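Local coordinates for protein beta-phosphoglucomutase (PDB 4GIB) that probably interconverts beta-D-glucose 1-phosphate and beta-D-glucose 6-phosphate with the help of magnesium, as a phosphomutase of the HAD superfamily, at residues 25-30 and 183-189; 35-39 and 116-121; 57-63 and 79-85; 109-114 and 146-151. All blocks are in the same frame, centred on the assembly; numbering follows the deposited sequence.

Contact 1 of 4, residues 25-30 and 183-189; sequences MIEAFI and LNVNPQN
In the Rossmann-like core of this HAD-family enzyme, strand 28-31 runs parallel to strand 190-194, and E27, just before the first strand, takes hold of N189, just before the second. The backbone N of E27 donates to O of N189 at 2.8 Å, almost straight at 166°. Further along, A28 and I30 continue the pairing through I191, so the bond from E27 begins the join between the two strands. The glutamate side chain reaches the same loop a second time. With CG opposite the carbonyl carbon (chi1 -68°) and the rest extended, it spans V185 and brings OE1 to 2.9 Å from the backbone N of N186, which donates from above the carboxylate plane. On the way, E27 CB lies 3.8 Å from V185 CG1, the two side chains sliding past each other in opposite directions, while E27 CG rests 3.7 Å from N189 CB. N186 suits the bend of the loop: its OD1 accepts from Q188 N at 3.0 Å, an Asx turn, and its carbonyl O receives N189 N. Deeper in, the small A28 lets the strand come close to the end of helix 174-183, where its CB meets L183 CD1 at 3.8 Å. N184, whose positive phi asparagine tolerates well, closes that helix in a Schellman motif. The contact is thus apolar on its buried side and polar at its partly exposed rim, where one glutamate ties down the loop by both backbone and carboxylate; the N-H of N186 would probably help to stabilise the negative charge.

Contact 2 of 4, residues 35-39 and 116-121; sequences GVITD and DILPGI
L118 lies across the turn G35-D39 and touches it with both branches. Its CD1 reaches C of G35 at 3.6 Å, CG sits over T38 CA, and CD2 comes to 3.2 Å from OD2 of D39, whose side chain crosses at about a right angle; a leucine fork suits this straddling position. The backbone N of L118 donates to I37 O at 3.0 Å, nearly straight at 173°. Residues 35-37, starting at the glycine of the DLDG motif, form a weakly bonded helical turn with a wider pi-type turn, which fits the squiggle of HAD enzymes; the chain then leaves for the helical cap and comes back at 116-121, so outgoing and returning linkers are tied together here. I37 and I121 supply the buried apolar side: I37 CD1 meets I121 CG2 at 3.6 Å, the side chains crossing squarely. I121 also lays CG1 and CD1 against V36 O. G120, with positive phi, suits the type II turn L118-I121 that swings I121 inward. At the other end T38, its OG1 opposite the backbone N (chi1 -166°), donates to D116 O at 2.7 Å. A water donates to that same carbonyl and to D39 OD2, and accepts from D39 N.

Contact 3 of 4, residues 57-63 and 79-85; sequences IDIDTKF and ILEFGNK
Apolar packing dominates where I57 pushes its side chain against the end of helix 72-82. Its CD1 rests against the helix backbone, 3.3 Å from I79 O, and lies 4.0 Å from K85 CD, while the CG2 branch touches CD2 of F82 at 3.6 Å, in the plane of the ring at its edge. A branched isoleucine can thus serve two sides at once, and G83 brings no side chain to the spot where one would point at I57. I59 adds a further methyl contact, CG2 to CG2 of I79 at 4.1 Å.

The aromatic pair is F63 with F82. Both rings stand opposite their backbone N (chi1 172° for F63), reach past each other in opposite directions, and meet obliquely, with centroids 4.6 Å apart and planes at 39°. F82 CG lies over one face of F63, toward its rim.

Hydrogen bonds shape each segment from within. D60 OD1 accepts from F63 N at 2.7 Å, an Asx motif that curls the loop. N84, with positive phi, is the C-prime residue of a Schellman motif (K85 N to L80 O, N84 N to E81 O); G83 N also donates to L80 O, from the face opposite K85 N.

The pair belongs to the helical cap. I79 packs on W48 and L67, both predicted to bind substrate; I59 also touches W48, of helix 41-53, and K85 NZ bonds to V55 O, fastening helix 72-82 to the loop after helix 41-53.

Contact 4 of 4, residues 109-114 and 146-151; sequences IDEITS and NVLNHL
I109, at the end of helix 91-109, points its CD1 at V147 CG2, 3.8 Å away, the two side chains crossing at about a right angle. V147 packs in turn on L33, predicted to bind substrate. The carbonyl O of I109 sits over the centre of one face of the H150 ring and also accepts from I112 N, closing a type I turn. D110 follows with the one hydrogen bond between the segments: N146 ND2 donates to its OD1 on the syn side at 3.2 Å, bent to 150°, with carboxylate and amide planes almost perpendicular. The same carboxylate lies at only 25° to the imidazole, D110 OD1 being 3.7 Å from H150 CE1. The ring's rotation is fixed by H150 ND1, which donates in the ring plane to N146 O at 2.8 Å; that oxygen takes H150 N from its other face. Histidine fits here because its nitrogen can bond back to its own helix 144-151 of the core domain, which packs on L33 and I37 of helix 33-37, while its ring faces the linker coming back from the cap. I112 turns apolar again: its CG2 runs beside L151 CD2 at 3.7 Å, and its O lies near the plane of the H150 ring, 3.4 Å from H150 CB. T113, its N held by D116 OD2, places CA 3.3 Å from H150 O in a CA-H...O contact. S114, a small residue, brings CB to 3.4 Å from L151 O.

Along the chain, contact 1 encloses all the others: its segments lie on strand 28-31 and in the loop leading into the adjacent strand 190-194. Contact 3 lies inside the loop closed by contact 2 and belongs to the helical cap, its centre about 37 Å from that of contact 1, on the opposite side of the chain's centre. Contacts 2 and 4 alternate along the chain and touch, centres about 12 Å apart; I37 CG2 meets L151 CD1 at 3.5 Å, and T38 packs on V147. Together they fasten the linkers between cap and core to helix 144-151. Strand 28-31 leads directly into helix 33-37, so contacts 1 and 2 flank D32, the predicted nucleophile, in sequence.

Contact 1 of 4, residues 25-30 and 183-189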
loop_
_atom_site.group_PDB
_atom_site.type_symbol
_atom_site.label_atom_id
_atom_site.label_comp_id
_atom_site.label_asym_id
_atom_site.label_seq_id
_atom_site.Cartn_x
_atom_site.Cartn_y
_atom_site.Cartn_z
ATOM N N MET A 25 -21.266 6.848 11.161
ATOM C CA MET A 25 -19.943 7.300 11.565
ATOM C C MET A 25 -18.832 6.384 11.025
ATOM O O MET A 25 -19.038 5.194 10.764
ATOM C CB MET A 25 -19.859 7.381 13.093
ATOM C CG MET A 25 -20.925 8.285 13.760
ATOM S SD MET A 25 -20.811 10.046 13.319
ATOM C CE MET A 25 -22.151 10.738 14.307
ATOM N N ILE A 26 -17.647 6.961 10.878
ATOM C CA ILE A 26 -16.487 6.248 10.371
ATOM C C ILE A 26 -15.891 5.372 11.468
ATOM O O ILE A 26 -15.668 5.839 12.577
ATOM C CB ILE A 26 -15.412 7.241 9.884
ATOM C CG1 ILE A 26 -15.968 8.125 8.770
ATOM C CG2 ILE A 26 -14.165 6.495 9.404
ATOM C CD1 ILE A 26 -15.018 9.234 8.340
ATOM N N GLU A 27 -15.629 4.105 11.154
ATOM C CA GLU A 27 -15.032 3.188 12.132
ATOM C C GLU A 27 -13.528 3.157 11.965
ATOM O O GLU A 27 -12.796 2.940 12.943
ATOM C CB GLU A 27 -15.666 1.784 12.063
ATOM C CG GLU A 27 -17.151 1.791 12.543
ATOM C CD GLU A 27 -17.878 0.447 12.425
ATOM O OE1 GLU A 27 -17.250 -0.620 12.547
ATOM O OE2 GLU A 27 -19.116 0.468 12.230
ATOM N N ALA A 28 -13.050 3.383 10.742
ATOM C CA ALA A 28 -11.605 3.414 10.522
ATOM C C ALA A 28 -11.136 4.001 9.209
ATOM O O ALA A 28 -11.897 4.127 8.245
ATOM C CB ALA A 28 -10.999 2.010 10.678
ATOM N N PHE A 29 -9.860 4.385 9.243
ATOM C CA PHE A 29 -9.090 4.827 8.101
ATOM C C PHE A 29 -8.074 3.694 7.941
ATOM O O PHE A 29 -7.373 3.316 8.916
ATOM C CB PHE A 29 -8.354 6.145 8.356
ATOM C CG PHE A 29 -9.192 7.392 8.125
ATOM C CD1 PHE A 29 -10.297 7.658 8.891
ATOM C CD2 PHE A 29 -8.812 8.327 7.169
ATOM C CE1 PHE A 29 -11.047 8.813 8.685
ATOM C CE2 PHE A 29 -9.563 9.487 6.962
ATOM C CZ PHE A 29 -10.674 9.717 7.713
ATOM N N ILE A 30 -8.015 3.124 6.748
ATOM C CA ILE A 30 -7.067 2.060 6.469
ATOM C C ILE A 30 -6.163 2.570 5.370
ATOM O O ILE A 30 -6.619 2.847 4.273
ATOM C CB ILE A 30 -7.753 0.748 6.037
ATOM C CG1 ILE A 30 -8.748 0.271 7.115
ATOM C CG2 ILE A 30 -6.693 -0.325 5.772
ATOM C CD1 ILE A 30 -9.499 -1.059 6.729
ATOM N N LEU A 183 -9.062 -4.921 13.099
ATOM C CA LEU A 183 -9.593 -3.844 13.908
ATOM C C LEU A 183 -10.975 -4.186 14.449
ATOM O O LEU A 183 -11.459 -3.506 15.340
ATOM C CB LEU A 183 -9.722 -2.584 13.051
ATOM C CG LEU A 183 -8.420 -2.016 12.490
ATOM C CD1 LEU A 183 -8.703 -0.988 11.401
ATOM C CD2 LEU A 183 -7.604 -1.420 13.609
ATOM N N ASN A 184 -11.595 -5.240 13.904
ATOM C CA ASN A 184 -12.944 -5.664 14.267
ATOM C C ASN A 184 -13.928 -4.533 13.972
ATOM O O ASN A 184 -14.600 -4.043 14.878
ATOM C CB ASN A 184 -13.054 -6.116 15.741
ATOM C CG ASN A 184 -14.504 -6.538 16.136
ATOM O OD1 ASN A 184 -14.978 -6.227 17.232
ATOM N ND2 ASN A 184 -15.207 -7.203 15.223
ATOM N N VAL A 185 -13.985 -4.124 12.698
ATOM C CA VAL A 185 -14.890 -3.068 12.244
ATOM C C VAL A 185 -15.594 -3.468 10.950
ATOM O O VAL A 185 -15.154 -4.364 10.237
ATOM C CB VAL A 185 -14.156 -1.704 11.995
ATOM C CG1 VAL A 185 -13.629 -1.125 13.301
ATOM C CG2 VAL A 185 -13.051 -1.858 10.967
ATOM N N ASN A 186 -16.696 -2.794 10.656
ATOM C CA ASN A 186 -17.441 -3.048 9.435
ATOM C C ASN A 186 -16.780 -2.304 8.266
ATOM O O ASN A 186 -16.591 -1.078 8.326
ATOM C CB ASN A 186 -18.886 -2.603 9.597
ATOM C CG ASN A 186 -19.745 -2.942 8.390
ATOM O OD1 ASN A 186 -19.249 -3.414 7.367
ATOM N ND2 ASN A 186 -21.046 -2.683 8.501
ATOM N N PRO A 187 -16.414 -3.040 7.207
ATOM C CA PRO A 187 -15.797 -2.440 6.033
ATOM C C PRO A 187 -16.626 -1.300 5.435
ATOM O O PRO A 187 -16.059 -0.316 4.926
ATOM C CB PRO A 187 -15.712 -3.606 5.042
ATOM C CG PRO A 187 -15.753 -4.811 5.844
ATOM C CD PRO A 187 -16.521 -4.506 7.084
ATOM N N GLN A 188 -17.948 -1.420 5.502
ATOM C CA GLN A 188 -18.844 -0.373 4.976
ATOM C C GLN A 188 -18.651 0.975 5.684
ATOM O O GLN A 188 -19.046 2.019 5.168
ATOM C CB GLN A 188 -20.306 -0.820 5.058
ATOM C CG GLN A 188 -20.612 -2.013 4.142
ATOM C CD GLN A 188 -22.057 -2.462 4.209
ATOM O OE1 GLN A 188 -22.824 -2.018 5.068
ATOM N NE2 GLN A 188 -22.437 -3.357 3.306
ATOM N N ASN A 189 -18.027 0.947 6.859
ATOM C CA ASN A 189 -17.776 2.165 7.621
ATOM C C ASN A 189 -16.299 2.530 7.634
ATOM O O ASN A 189 -15.864 3.359 8.438
ATOM C CB ASN A 189 -18.306 1.989 9.038
ATOM C CG ASN A 189 -19.805 1.740 9.065
ATOM O OD1 ASN A 189 -20.283 0.832 9.744
ATOM N ND2 ASN A 189 -20.547 2.520 8.281
#

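Contact 2 of 4, residues 35-39 and 116-121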
loop_
_atom_site.group_PDB
_atom_site.type_symbol
_atom_site.label_atom_id
_atom_site.label_comp_id
_atom_site.label_asym_id
_atom_site.label_seq_id
_atom_site.Cartn_x
_atom_site.Cartn_y
_atom_site.Cartn_z
ATOM N N GLY A 35 3.478 5.483 -1.148
ATOM C CA GLY A 35 2.745 6.560 -1.825
ATOM C C GLY A 35 1.620 7.218 -1.039
ATOM O O GLY A 35 0.914 8.086 -1.566
ATOM N N VAL A 36 1.435 6.801 0.212
ATOM C CA VAL A 36 0.429 7.425 1.077
ATOM C C VAL A 36 1.111 7.819 2.379
ATOM O O VAL A 36 1.102 8.988 2.744
ATOM C CB VAL A 36 -0.795 6.517 1.313
ATOM C CG1 VAL A 36 -1.894 7.290 2.074
ATOM C CG2 VAL A 36 -1.348 6.008 -0.021
ATOM N N ILE A 37 1.715 6.859 3.069
ATOM C CA ILE A 37 2.454 7.152 4.306
ATOM C C ILE A 37 3.887 7.621 3.965
ATOM O O ILE A 37 4.391 8.571 4.533
ATOM C CB ILE A 37 2.530 5.930 5.234
ATOM C CG1 ILE A 37 1.130 5.425 5.582
ATOM C CG2 ILE A 37 3.309 6.275 6.518
ATOM C CD1 ILE A 37 0.257 6.446 6.259
ATOM N N THR A 38 4.519 6.946 3.014
ATOM C CA THR A 38 5.864 7.296 2.595
ATOM C C THR A 38 6.164 6.663 1.222
ATOM O O THR A 38 5.466 5.758 0.786
ATOM C CB THR A 38 6.892 6.806 3.646
ATOM O OG1 THR A 38 8.162 7.407 3.414
ATOM C CG2 THR A 38 7.006 5.284 3.637
ATOM N N ASP A 39 7.217 7.126 0.561
ATOM C CA ASP A 39 7.585 6.579 -0.748
ATOM C C ASP A 39 8.616 5.459 -0.647
ATOM O O ASP A 39 9.746 5.672 -0.232
ATOM C CB ASP A 39 8.087 7.695 -1.645
ATOM C CG ASP A 39 7.025 8.748 -1.893
ATOM O OD1 ASP A 39 5.913 8.401 -2.341
ATOM O OD2 ASP A 39 7.306 9.931 -1.647
ATOM N N ASP A 116 10.700 11.624 6.132
ATOM C CA ASP A 116 10.188 10.983 4.924
ATOM C C ASP A 116 8.687 10.690 4.933
ATOM O O ASP A 116 8.175 10.087 3.997
ATOM C CB ASP A 116 11.000 9.717 4.641
ATOM C CG ASP A 116 12.465 10.025 4.424
ATOM O OD1 ASP A 116 12.748 11.011 3.714
ATOM O OD2 ASP A 116 13.335 9.308 4.966
ATOM N N ILE A 117 7.993 11.122 5.986
ATOM C CA ILE A 117 6.554 10.962 6.085
ATOM C C ILE A 117 5.948 11.915 5.076
ATOM O O ILE A 117 6.265 13.104 5.089
ATOM C CB ILE A 117 6.035 11.365 7.471
ATOM C CG1 ILE A 117 6.613 10.452 8.546
ATOM C CG2 ILE A 117 4.492 11.319 7.508
ATOM C CD1 ILE A 117 6.311 10.927 9.949
ATOM N N LEU A 118 5.071 11.424 4.206
ATOM C CA LEU A 118 4.490 12.319 3.194
ATOM C C LEU A 118 3.751 13.488 3.856
ATOM O O LEU A 118 3.181 13.334 4.931
ATOM C CB LEU A 118 3.634 11.559 2.174
ATOM C CG LEU A 118 4.480 10.696 1.224
ATOM C CD1 LEU A 118 3.648 9.844 0.249
ATOM C CD2 LEU A 118 5.468 11.587 0.442
ATOM N N PRO A 119 3.820 14.682 3.238
ATOM C CA PRO A 119 3.177 15.895 3.765
ATOM C C PRO A 119 1.699 15.693 4.087
ATOM O O PRO A 119 0.977 15.098 3.284
ATOM C CB PRO A 119 3.316 16.896 2.610
ATOM C CG PRO A 119 4.456 16.411 1.804
ATOM C CD PRO A 119 4.512 14.931 1.962
ATOM N N GLY A 120 1.264 16.181 5.253
ATOM C CA GLY A 120 -0.129 16.075 5.687
ATOM C C GLY A 120 -0.532 14.778 6.379
ATOM O O GLY A 120 -1.584 14.717 6.997
ATOM N N ILE A 121 0.302 13.748 6.318
ATOM C CA ILE A 121 -0.057 12.442 6.906
ATOM C C ILE A 121 -0.073 12.449 8.427
ATOM O O ILE A 121 -1.039 11.989 9.030
ATOM C CB ILE A 121 0.851 11.333 6.392
ATOM C CG1 ILE A 121 0.679 11.192 4.886
ATOM C CG2 ILE A 121 0.524 9.974 7.079
ATOM C CD1 ILE A 121 -0.742 10.760 4.464
HETATM O O HOH W 1 8.427 9.661 1.329
#

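Contact 3 of 4, residues 57-63 and 79-85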
loop_
_atom_site.group_PDB
_atom_site.type_symbol
_atom_site.label_atom_id
_atom_site.label_comp_id
_atom_site.label_asym_id
_atom_site.label_seq_id
_atom_site.Cartn_x
_atom_site.Cartn_y
_atom_site.Cartn_z
ATOM N N ILE A 57 16.822 -9.358 -17.772
ATOM C CA ILE A 57 15.614 -8.568 -17.812
ATOM C C ILE A 57 15.922 -7.186 -17.249
ATOM O O ILE A 57 16.480 -7.060 -16.162
ATOM C CB ILE A 57 14.503 -9.242 -16.967
ATOM C CG1 ILE A 57 14.217 -10.654 -17.484
ATOM C CG2 ILE A 57 13.240 -8.423 -17.007
ATOM C CD1 ILE A 57 13.216 -11.459 -16.630
ATOM N N ASP A 58 15.605 -6.145 -17.999
ATOM C CA ASP A 58 15.826 -4.791 -17.502
ATOM C C ASP A 58 14.483 -4.077 -17.486
ATOM O O ASP A 58 13.938 -3.697 -18.521
ATOM C CB ASP A 58 16.933 -4.024 -18.270
ATOM C CG ASP A 58 16.645 -3.862 -19.746
ATOM O OD1 ASP A 58 15.687 -4.492 -20.242
ATOM O OD2 ASP A 58 17.396 -3.101 -20.413
ATOM N N ILE A 59 13.947 -3.959 -16.280
ATOM C CA ILE A 59 12.669 -3.329 -16.039
ATOM C C ILE A 59 12.863 -1.810 -16.039
ATOM O O ILE A 59 13.971 -1.316 -15.785
ATOM C CB ILE A 59 12.055 -3.826 -14.690
ATOM C CG1 ILE A 59 12.910 -3.407 -13.486
ATOM C CG2 ILE A 59 11.920 -5.340 -14.696
ATOM C CD1 ILE A 59 12.432 -3.981 -12.167
ATOM N N ASP A 60 11.798 -1.084 -16.352
ATOM C CA ASP A 60 11.833 0.379 -16.398
ATOM C C ASP A 60 10.756 0.926 -15.478
ATOM O O ASP A 60 9.825 0.210 -15.125
ATOM C CB ASP A 60 11.624 0.881 -17.832
ATOM C CG ASP A 60 10.306 0.402 -18.444
ATOM O OD1 ASP A 60 9.543 -0.310 -17.767
ATOM O OD2 ASP A 60 10.036 0.739 -19.618
ATOM N N THR A 61 10.861 2.199 -15.108
ATOM C CA THR A 61 9.885 2.795 -14.184
ATOM C C THR A 61 8.425 2.702 -14.694
ATOM O O THR A 61 7.484 2.994 -13.951
ATOM C CB THR A 61 10.245 4.256 -13.819
ATOM O OG1 THR A 61 9.527 4.644 -12.638
ATOM C CG2 THR A 61 9.944 5.221 -14.982
ATOM N N LYS A 62 8.248 2.300 -15.957
ATOM C CA LYS A 62 6.918 2.107 -16.531
ATOM C C LYS A 62 6.406 0.698 -16.206
ATOM O O LYS A 62 5.294 0.545 -15.690
ATOM C CB LYS A 62 6.925 2.362 -18.040
ATOM C CG LYS A 62 7.240 3.817 -18.401
ATOM C CD LYS A 62 7.108 4.092 -19.897
ATOM C CE LYS A 62 7.389 5.559 -20.213
ATOM N NZ LYS A 62 7.183 5.896 -21.657
ATOM N N PHE A 63 7.207 -0.326 -16.501
ATOM C CA PHE A 63 6.823 -1.704 -16.179
ATOM C C PHE A 63 6.666 -1.857 -14.672
ATOM O O PHE A 63 5.662 -2.382 -14.198
ATOM C CB PHE A 63 7.845 -2.715 -16.696
ATOM C CG PHE A 63 7.587 -4.129 -16.229
ATOM C CD1 PHE A 63 6.620 -4.915 -16.844
ATOM C CD2 PHE A 63 8.313 -4.671 -15.176
ATOM C CE1 PHE A 63 6.381 -6.229 -16.408
ATOM C CE2 PHE A 63 8.082 -5.980 -14.744
ATOM C CZ PHE A 63 7.113 -6.754 -15.361
ATOM N N ILE A 79 8.209 -10.206 -12.838
ATOM C CA ILE A 79 9.444 -9.794 -13.491
ATOM C C ILE A 79 9.910 -10.910 -14.428
ATOM O O ILE A 79 10.236 -10.660 -15.582
ATOM C CB ILE A 79 10.557 -9.461 -12.483
ATOM C CG1 ILE A 79 10.150 -8.250 -11.631
ATOM C CG2 ILE A 79 11.851 -9.146 -13.217
ATOM C CD1 ILE A 79 11.126 -7.944 -10.506
ATOM N N LEU A 80 9.911 -12.143 -13.934
ATOM C CA LEU A 80 10.340 -13.280 -14.753
ATOM C C LEU A 80 9.421 -13.472 -15.953
ATOM O O LEU A 80 9.882 -13.770 -17.039
ATOM C CB LEU A 80 10.436 -14.530 -13.905
ATOM C CG LEU A 80 11.430 -14.372 -12.768
ATOM C CD1 LEU A 80 11.402 -15.594 -11.883
ATOM C CD2 LEU A 80 12.852 -14.073 -13.274
ATOM N N GLU A 81 8.121 -13.303 -15.726
ATOM C CA GLU A 81 7.108 -13.340 -16.775
ATOM C C GLU A 81 7.489 -12.423 -17.915
ATOM O O GLU A 81 7.419 -12.794 -19.087
ATOM C CB GLU A 81 5.793 -12.789 -16.227
ATOM C CG GLU A 81 4.905 -12.182 -17.331
ATOM C CD GLU A 81 4.319 -10.832 -16.925
ATOM O OE1 GLU A 81 3.655 -10.187 -17.775
ATOM O OE2 GLU A 81 4.567 -10.391 -15.777
ATOM N N PHE A 82 7.877 -11.206 -17.556
ATOM C CA PHE A 82 8.239 -10.176 -18.540
ATOM C C PHE A 82 9.317 -10.702 -19.508
ATOM O O PHE A 82 9.392 -10.257 -20.646
ATOM C CB PHE A 82 8.669 -8.881 -17.837
ATOM C CG PHE A 82 9.059 -7.766 -18.786
ATOM C CD1 PHE A 82 8.086 -7.074 -19.516
ATOM C CD2 PHE A 82 10.394 -7.385 -18.926
ATOM C CE1 PHE A 82 8.436 -6.054 -20.385
ATOM C CE2 PHE A 82 10.755 -6.360 -19.796
ATOM C CZ PHE A 82 9.773 -5.694 -20.528
ATOM N N GLY A 83 10.132 -11.659 -19.048
ATOM C CA GLY A 83 11.145 -12.289 -19.883
ATOM C C GLY A 83 10.814 -13.742 -20.230
ATOM O O GLY A 83 11.708 -14.517 -20.572
ATOM N N ASN A 84 9.541 -14.120 -20.114
ATOM C CA ASN A 84 9.087 -15.477 -20.437
ATOM C C ASN A 84 9.823 -16.592 -19.697
ATOM O O ASN A 84 9.932 -17.719 -20.205
ATOM C CB ASN A 84 9.216 -15.722 -21.946
ATOM C CG ASN A 84 8.382 -14.770 -22.754
ATOM O OD1 ASN A 84 7.295 -14.383 -22.348
ATOM N ND2 ASN A 84 8.884 -14.389 -23.903
ATOM N N LYS A 85 10.307 -16.294 -18.500
ATOM C CA LYS A 85 11.029 -17.293 -17.724
ATOM C C LYS A 85 10.446 -17.489 -16.326
ATOM O O LYS A 85 11.133 -17.954 -15.425
ATOM C CB LYS A 85 12.533 -16.963 -17.691
ATOM C CG LYS A 85 12.867 -15.564 -17.193
ATOM C CD LYS A 85 14.350 -15.304 -17.191
ATOM C CE LYS A 85 14.909 -15.144 -18.589
ATOM N NZ LYS A 85 16.371 -14.978 -18.521
#

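Contact 4 of 4, residues 109-114 and 146-151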
loop_
_atom_site.group_PDB
_atom_site.type_symbol
_atom_site.label_atom_id
_atom_site.label_comp_id
_atom_site.label_asym_id
_atom_site.label_seq_id
_atom_site.Cartn_x
_atom_site.Cartn_y
_atom_site.Cartn_z
ATOM N N ILE A 109 15.974 0.990 2.775
ATOM C CA ILE A 109 14.960 1.599 3.667
ATOM C C ILE A 109 15.434 1.853 5.086
ATOM O O ILE A 109 14.788 2.592 5.825
ATOM C CB ILE A 109 13.634 0.811 3.719
ATOM C CG1 ILE A 109 13.861 -0.620 4.206
ATOM C CG2 ILE A 109 12.963 0.841 2.350
ATOM C CD1 ILE A 109 12.596 -1.409 4.345
ATOM N N ASP A 110 16.549 1.253 5.480
ATOM C CA ASP A 110 17.069 1.506 6.804
ATOM C C ASP A 110 17.545 2.967 6.972
ATOM O O ASP A 110 17.805 3.395 8.088
ATOM C CB ASP A 110 18.115 0.460 7.204
ATOM C CG ASP A 110 17.468 -0.915 7.567
ATOM O OD1 ASP A 110 16.273 -1.148 7.231
ATOM O OD2 ASP A 110 18.154 -1.762 8.189
ATOM N N GLU A 111 17.582 3.739 5.878
ATOM C CA GLU A 111 17.941 5.167 5.948
ATOM C C GLU A 111 16.712 6.098 6.000
ATOM O O GLU A 111 16.848 7.315 5.946
ATOM C CB GLU A 111 18.839 5.562 4.768
ATOM C CG GLU A 111 20.092 4.698 4.642
ATOM C CD GLU A 111 20.854 4.582 5.952
ATOM O OE1 GLU A 111 20.923 5.579 6.694
ATOM O OE2 GLU A 111 21.389 3.493 6.232
ATOM N N ILE A 112 15.521 5.533 6.088
ATOM C CA ILE A 112 14.304 6.340 6.190
ATOM C C ILE A 112 14.174 6.904 7.619
ATOM O O ILE A 112 14.559 6.241 8.585
ATOM C CB ILE A 112 13.056 5.499 5.797
ATOM C CG1 ILE A 112 13.177 5.027 4.330
ATOM C CG2 ILE A 112 11.801 6.300 5.962
ATOM C CD1 ILE A 112 12.046 4.088 3.862
ATOM N N THR A 113 13.686 8.145 7.739
ATOM C CA THR A 113 13.469 8.807 9.034
ATOM C C THR A 113 12.074 9.452 9.051
ATOM O O THR A 113 11.281 9.244 8.139
ATOM C CB THR A 113 14.503 9.940 9.289
ATOM O OG1 THR A 113 14.317 10.987 8.322
ATOM C CG2 THR A 113 15.944 9.409 9.243
ATOM N N SER A 114 11.788 10.255 10.077
ATOM C CA SER A 114 10.499 10.944 10.187
ATOM C C SER A 114 10.316 12.005 9.096
ATOM O O SER A 114 9.191 12.308 8.693
ATOM C CB SER A 114 10.330 11.554 11.585
ATOM O OG SER A 114 11.464 12.312 11.958
ATOM N N ASN A 146 8.978 -2.561 9.779
ATOM C CA ASN A 146 10.299 -1.937 9.776
ATOM C C ASN A 146 10.209 -0.475 9.291
ATOM O O ASN A 146 10.795 0.427 9.884
ATOM C CB ASN A 146 11.271 -2.752 8.894
ATOM C CG ASN A 146 12.738 -2.294 9.030
ATOM O OD1 ASN A 146 13.130 -1.730 10.051
ATOM N ND2 ASN A 146 13.545 -2.560 8.004
ATOM N N VAL A 147 9.442 -0.234 8.235
ATOM C CA VAL A 147 9.326 1.118 7.692
ATOM C C VAL A 147 8.620 2.088 8.654
ATOM O O VAL A 147 9.096 3.204 8.864
ATOM C CB VAL A 147 8.612 1.123 6.338
ATOM C CG1 VAL A 147 8.436 2.564 5.837
ATOM C CG2 VAL A 147 9.381 0.285 5.332
ATOM N N LEU A 148 7.492 1.673 9.227
ATOM C CA LEU A 148 6.781 2.523 10.200
ATOM C C LEU A 148 7.640 2.874 11.413
ATOM O O LEU A 148 7.511 3.975 11.965
ATOM C CB LEU A 148 5.497 1.864 10.699
ATOM C CG LEU A 148 4.412 1.602 9.667
ATOM C CD1 LEU A 148 3.224 0.964 10.353
ATOM C CD2 LEU A 148 4.029 2.872 8.946
ATOM N N ASN A 149 8.484 1.943 11.853
ATOM C CA ASN A 149 9.362 2.214 12.997
ATOM C C ASN A 149 10.435 3.263 12.661
ATOM O O ASN A 149 10.758 4.094 13.492
ATOM C CB ASN A 149 9.948 0.925 13.578
ATOM C CG ASN A 149 8.941 0.191 14.496
ATOM O OD1 ASN A 149 8.417 -0.859 14.138
ATOM N ND2 ASN A 149 8.645 0.782 15.662
ATOM N N HIS A 150 10.959 3.219 11.439
ATOM C CA HIS A 150 11.910 4.238 10.941
ATOM C C HIS A 150 11.254 5.621 10.779
ATOM O O HIS A 150 11.895 6.657 10.996
ATOM C CB HIS A 150 12.489 3.800 9.603
ATOM C CG HIS A 150 13.593 2.810 9.731
ATOM N ND1 HIS A 150 13.375 1.451 9.774
ATOM C CD2 HIS A 150 14.930 2.985 9.860
ATOM C CE1 HIS A 150 14.540 0.829 9.879
ATOM N NE2 HIS A 150 15.495 1.738 9.947
ATOM N N LEU A 151 9.985 5.623 10.363
ATOM C CA LEU A 151 9.223 6.849 10.249
ATOM C C LEU A 151 8.915 7.363 11.655
ATOM O O LEU A 151 8.760 8.565 11.863
ATOM C CB LEU A 151 7.918 6.606 9.522
ATOM C CG LEU A 151 7.985 6.192 8.061
ATOM C CD1 LEU A 151 6.612 5.712 7.620
ATOM C CD2 LEU A 151 8.508 7.348 7.199
#